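Local coordinates for protein UspA1 (Moraxella catarrhalis, PDB 3NTN) that is a trimeric autotransporter adhesin of the outer membrane that binds fibronectin and the host receptor CEACAM1, at residues G28-T40 / G43-F55. Residues are numbered along the deposited sequence; the frame is centred on the assembly and turned at random.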
loop_
_atom_site.group_PDB
_atom_site.type_symbol
_atom_site.label_atom_id
_atom_site.label_comp_id
_atom_site.label_asym_id
_atom_site.label_seq_id
_atom_site.Cartn_x
_atom_site.Cartn_y
_atom_site.Cartn_z
ATOM N N GLY B 28 4.730 -33.261 -1.201
ATOM C CA GLY B 28 4.739 -33.954 0.076
ATOM C C GLY B 28 3.643 -33.420 1.002
ATOM O O GLY B 28 2.669 -32.776 0.550
ATOM N N GLY B 29 3.795 -33.728 2.299
ATOM C CA GLY B 29 2.816 -33.425 3.312
ATOM C C GLY B 29 1.706 -34.453 3.467
ATOM O O GLY B 29 1.799 -35.607 3.054
ATOM N N TYR B 30 0.626 -34.022 4.067
ATOM C CA TYR B 30 -0.412 -34.958 4.432
ATOM C C TYR B 30 -1.777 -34.455 3.990
ATOM O O TYR B 30 -2.128 -33.304 4.254
ATOM C CB TYR B 30 -0.400 -35.153 5.942
ATOM C CG TYR B 30 -1.536 -36.013 6.450
ATOM C CD1 TYR B 30 -1.623 -37.377 6.111
ATOM C CD2 TYR B 30 -2.505 -35.481 7.296
ATOM C CE1 TYR B 30 -2.652 -38.154 6.599
ATOM C CE2 TYR B 30 -3.509 -36.254 7.813
ATOM C CZ TYR B 30 -3.598 -37.590 7.454
ATOM O OH TYR B 30 -4.643 -38.362 7.951
ATOM N N ASN B 31 -2.540 -35.309 3.326
ATOM C CA ASN B 31 -3.872 -34.936 2.901
ATOM C C ASN B 31 -3.938 -33.708 1.953
ATOM O O ASN B 31 -4.816 -32.822 2.071
ATOM C CB ASN B 31 -4.768 -34.727 4.131
ATOM C CG ASN B 31 -6.215 -34.999 3.838
ATOM O OD1 ASN B 31 -6.542 -35.800 2.960
ATOM N ND2 ASN B 31 -7.100 -34.356 4.590
ATOM N N ASN B 32 -3.007 -33.672 1.012
ATOM C CA ASN B 32 -3.015 -32.659 -0.011
ATOM C C ASN B 32 -3.642 -33.163 -1.334
ATOM O O ASN B 32 -3.293 -34.200 -1.838
ATOM C CB ASN B 32 -1.596 -32.112 -0.183
ATOM C CG ASN B 32 -1.067 -31.397 1.095
ATOM O OD1 ASN B 32 -1.772 -30.584 1.695
ATOM N ND2 ASN B 32 0.180 -31.688 1.487
ATOM N N GLU B 33 -4.574 -32.408 -1.890
ATOM C CA GLU B 33 -5.255 -32.779 -3.118
ATOM C C GLU B 33 -5.052 -31.727 -4.213
ATOM O O GLU B 33 -5.628 -30.614 -4.130
ATOM C CB GLU B 33 -6.738 -32.828 -2.810
ATOM C CG GLU B 33 -7.466 -33.961 -3.437
ATOM C CD GLU B 33 -8.950 -33.950 -3.057
ATOM O OE1 GLU B 33 -9.799 -34.122 -3.976
ATOM O OE2 GLU B 33 -9.265 -33.761 -1.845
ATOM N N ALA B 34 -4.291 -32.061 -5.249
ATOM C CA ALA B 34 -4.124 -31.127 -6.384
ATOM C C ALA B 34 -4.904 -31.573 -7.607
ATOM O O ALA B 34 -4.555 -32.520 -8.281
ATOM C CB ALA B 34 -2.621 -30.861 -6.728
ATOM N N THR B 35 -5.971 -30.864 -7.896
ATOM C CA THR B 35 -6.937 -31.341 -8.861
ATOM C C THR B 35 -6.911 -30.624 -10.207
ATOM O O THR B 35 -7.346 -31.186 -11.223
ATOM C CB THR B 35 -8.303 -31.311 -8.202
ATOM O OG1 THR B 35 -8.561 -32.625 -7.686
ATOM C CG2 THR B 35 -9.374 -30.856 -9.161
ATOM N N GLY B 36 -6.357 -29.416 -10.234
ATOM C CA GLY B 36 -6.354 -28.648 -11.460
ATOM C C GLY B 36 -5.224 -29.018 -12.396
ATOM O O GLY B 36 -4.166 -29.496 -11.984
ATOM N N THR B 37 -5.443 -28.787 -13.676
ATOM C CA THR B 37 -4.379 -28.908 -14.640
ATOM C C THR B 37 -3.202 -27.985 -14.251
ATOM O O THR B 37 -3.401 -26.813 -13.934
ATOM C CB THR B 37 -4.936 -28.628 -16.030
ATOM O OG1 THR B 37 -5.987 -29.571 -16.299
ATOM C CG2 THR B 37 -3.858 -28.743 -17.115
ATOM N N ASP B 38 -1.985 -28.522 -14.194
ATOM C CA ASP B 38 -0.824 -27.701 -13.832
ATOM C C ASP B 38 -0.891 -27.152 -12.392
ATOM O O ASP B 38 -0.259 -26.096 -12.086
ATOM C CB ASP B 38 -0.654 -26.497 -14.806
ATOM C CG ASP B 38 -0.633 -26.906 -16.274
ATOM O OD1 ASP B 38 -0.162 -28.006 -16.556
ATOM O OD2 ASP B 38 -1.071 -26.113 -17.149
ATOM N N SER B 39 -1.681 -27.780 -11.513
ATOM C CA SER B 39 -1.769 -27.285 -10.126
ATOM C C SER B 39 -0.551 -27.774 -9.288
ATOM O O SER B 39 0.182 -28.711 -9.666
ATOM C CB SER B 39 -3.100 -27.630 -9.467
ATOM O OG SER B 39 -3.270 -29.028 -9.440
ATOM N N THR B 40 -0.307 -27.098 -8.184
ATOM C CA THR B 40 0.879 -27.411 -7.397
ATOM C C THR B 40 0.608 -27.246 -5.906
ATOM O O THR B 40 0.123 -26.215 -5.455
ATOM C CB THR B 40 2.075 -26.484 -7.778
ATOM O OG1 THR B 40 2.422 -26.659 -9.139
ATOM C CG2 THR B 40 3.290 -26.777 -6.939
ATOM N N GLY B 43 3.487 -28.505 -0.173
ATOM C CA GLY B 43 3.558 -29.244 1.090
ATOM C C GLY B 43 2.608 -28.722 2.143
ATOM O O GLY B 43 1.752 -27.866 1.885
ATOM N N GLY B 44 2.763 -29.218 3.358
ATOM C CA GLY B 44 1.877 -28.878 4.446
ATOM C C GLY B 44 0.777 -29.908 4.482
ATOM O O GLY B 44 1.000 -31.067 4.152
ATOM N N ARG B 45 -0.424 -29.480 4.838
ATOM C CA ARG B 45 -1.464 -30.384 5.329
ATOM C C ARG B 45 -2.818 -29.843 4.948
ATOM O O ARG B 45 -3.079 -28.667 5.127
ATOM C CB ARG B 45 -1.373 -30.487 6.862
ATOM C CG ARG B 45 -2.503 -31.379 7.511
ATOM C CD ARG B 45 -2.194 -31.837 8.962
ATOM N NE ARG B 45 -2.026 -30.721 9.905
ATOM C CZ ARG B 45 -3.018 -30.160 10.601
ATOM N NH1 ARG B 45 -4.263 -30.590 10.446
ATOM N NH2 ARG B 45 -2.776 -29.150 11.451
ATOM N N LYS B 46 -3.687 -30.718 4.449
ATOM C CA LYS B 46 -5.092 -30.384 4.183
ATOM C C LYS B 46 -5.278 -29.289 3.094
ATOM O O LYS B 46 -6.265 -28.568 3.099
ATOM C CB LYS B 46 -5.742 -29.954 5.483
ATOM C CG LYS B 46 -7.020 -30.590 5.806
ATOM C CD LYS B 46 -7.218 -30.448 7.339
ATOM C CE LYS B 46 -8.167 -29.324 7.774
ATOM N NZ LYS B 46 -7.714 -28.691 9.085
ATOM N N ASN B 47 -4.323 -29.170 2.175
ATOM C CA ASN B 47 -4.421 -28.215 1.059
ATOM C C ASN B 47 -5.205 -28.769 -0.139
ATOM O O ASN B 47 -5.164 -29.972 -0.437
ATOM C CB ASN B 47 -3.046 -27.768 0.570
ATOM C CG ASN B 47 -2.240 -27.046 1.644
ATOM O OD1 ASN B 47 -2.631 -25.981 2.096
ATOM N ND2 ASN B 47 -1.114 -27.623 2.048
ATOM N N GLN B 48 -5.926 -27.869 -0.802
ATOM C CA GLN B 48 -6.517 -28.138 -2.110
ATOM C C GLN B 48 -5.988 -27.156 -3.141
ATOM O O GLN B 48 -5.560 -26.044 -2.800
ATOM C CB GLN B 48 -8.031 -28.055 -2.060
ATOM C CG GLN B 48 -8.652 -29.041 -1.094
ATOM C CD GLN B 48 -10.121 -28.796 -0.942
ATOM O OE1 GLN B 48 -10.746 -28.109 -1.776
ATOM N NE2 GLN B 48 -10.705 -29.351 0.124
ATOM N N ALA B 49 -5.944 -27.618 -4.381
ATOM C CA ALA B 49 -5.667 -26.767 -5.487
ATOM C C ALA B 49 -6.466 -27.253 -6.704
ATOM O O ALA B 49 -5.989 -27.999 -7.549
ATOM C CB ALA B 49 -4.158 -26.672 -5.756
ATOM N N THR B 50 -7.717 -26.830 -6.762
ATOM C CA THR B 50 -8.565 -27.156 -7.891
ATOM C C THR B 50 -8.379 -26.243 -9.120
ATOM O O THR B 50 -8.848 -26.585 -10.199
ATOM C CB THR B 50 -10.030 -27.198 -7.502
ATOM O OG1 THR B 50 -10.459 -25.862 -7.184
ATOM C CG2 THR B 50 -10.276 -28.172 -6.267
ATOM N N GLY B 51 -7.699 -25.111 -9.008
ATOM C CA GLY B 51 -7.600 -24.282 -10.189
ATOM C C GLY B 51 -6.499 -24.618 -11.174
ATOM O O GLY B 51 -5.411 -25.115 -10.769
ATOM N N LYS B 52 -6.732 -24.311 -12.461
ATOM C CA LYS B 52 -5.600 -24.372 -13.418
ATOM C C LYS B 52 -4.421 -23.458 -12.986
ATOM O O LYS B 52 -4.639 -22.293 -12.705
ATOM C CB LYS B 52 -5.997 -24.140 -14.891
ATOM C CG LYS B 52 -7.359 -24.671 -15.259
ATOM C CD LYS B 52 -7.489 -24.904 -16.759
ATOM C CE LYS B 52 -8.936 -24.904 -17.241
ATOM N NZ LYS B 52 -9.958 -25.093 -16.154
ATOM N N GLY B 53 -3.212 -24.033 -12.873
ATOM C CA GLY B 53 -1.985 -23.295 -12.662
ATOM C C GLY B 53 -1.893 -22.709 -11.258
ATOM O O GLY B 53 -1.122 -21.762 -11.010
ATOM N N SER B 54 -2.662 -23.285 -10.345
ATOM C CA SER B 54 -2.741 -22.817 -9.002
ATOM C C SER B 54 -1.589 -23.315 -8.099
ATOM O O SER B 54 -0.810 -24.195 -8.439
ATOM C CB SER B 54 -4.099 -23.200 -8.381
ATOM O OG SER B 54 -4.227 -24.615 -8.283
ATOM N N PHE B 55 -1.466 -22.706 -6.942
ATOM C CA PHE B 55 -0.376 -22.997 -6.084
ATOM C C PHE B 55 -0.835 -22.788 -4.652
ATOM O O PHE B 55 -1.389 -21.754 -4.336
ATOM C CB PHE B 55 0.823 -22.101 -6.408
ATOM C CG PHE B 55 1.974 -22.298 -5.466
ATOM C CD1 PHE B 55 2.888 -23.324 -5.658
ATOM C CD2 PHE B 55 2.104 -21.482 -4.330
ATOM C CE1 PHE B 55 4.003 -23.544 -4.715
ATOM C CE2 PHE B 55 3.175 -21.669 -3.401
ATOM C CZ PHE B 55 4.129 -22.711 -3.602
HETATM O O HOH W 1 -7.114 -31.617 1.268
HETATM O O HOH W 2 1.239 -24.707 -10.242
#
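With CG turned beside the backbone N in both N32 (chi1 -64°) and N47 (chi1 -62°), the two asparagines point the same way and lie side by side, their amide planes 19° apart. N32 OD1 takes the backbone N of N47 in its carbonyl plane at 3.0 Å and, more weakly, N47 ND2. The other end of the same amide is fixed too: N32 ND2 donates to G28 O on a lone pair, and it also reaches G44 O, 2.9 Å away, from above that carbonyl's plane. N47 in part repeats this one coil on, with ND2 to G58 O and OD1 taking N61 ND2. Here such side-by-side, hydrogen-bonded asparagines help tie successive coils of a left-handed parallel beta-roll of the YadA head type, fifteen residues separating N32 from N47. Parallel backbone pairing continues from E33 N to N47 O (2.9 Å) and from A49 N to E33 O, after which A49 O accepts both T35 N and G36 N. At the next corner, two type II turns, G36 to S39 and G51 to S54, are joined by G53 N donating to T37 O at 3.0 Å; within them S39 OG and S54 OG bind G36 O and G51 O, respectively. Beyond, T40 CG2 meets the edge of the F55 ring at CD1 (3.7 Å), while F55 packs on F55 of the second subunit. R45, whose CD lies at the Y30 ring edge, carries its NE to a salt bridge with D38 of that same neighbouring subunit.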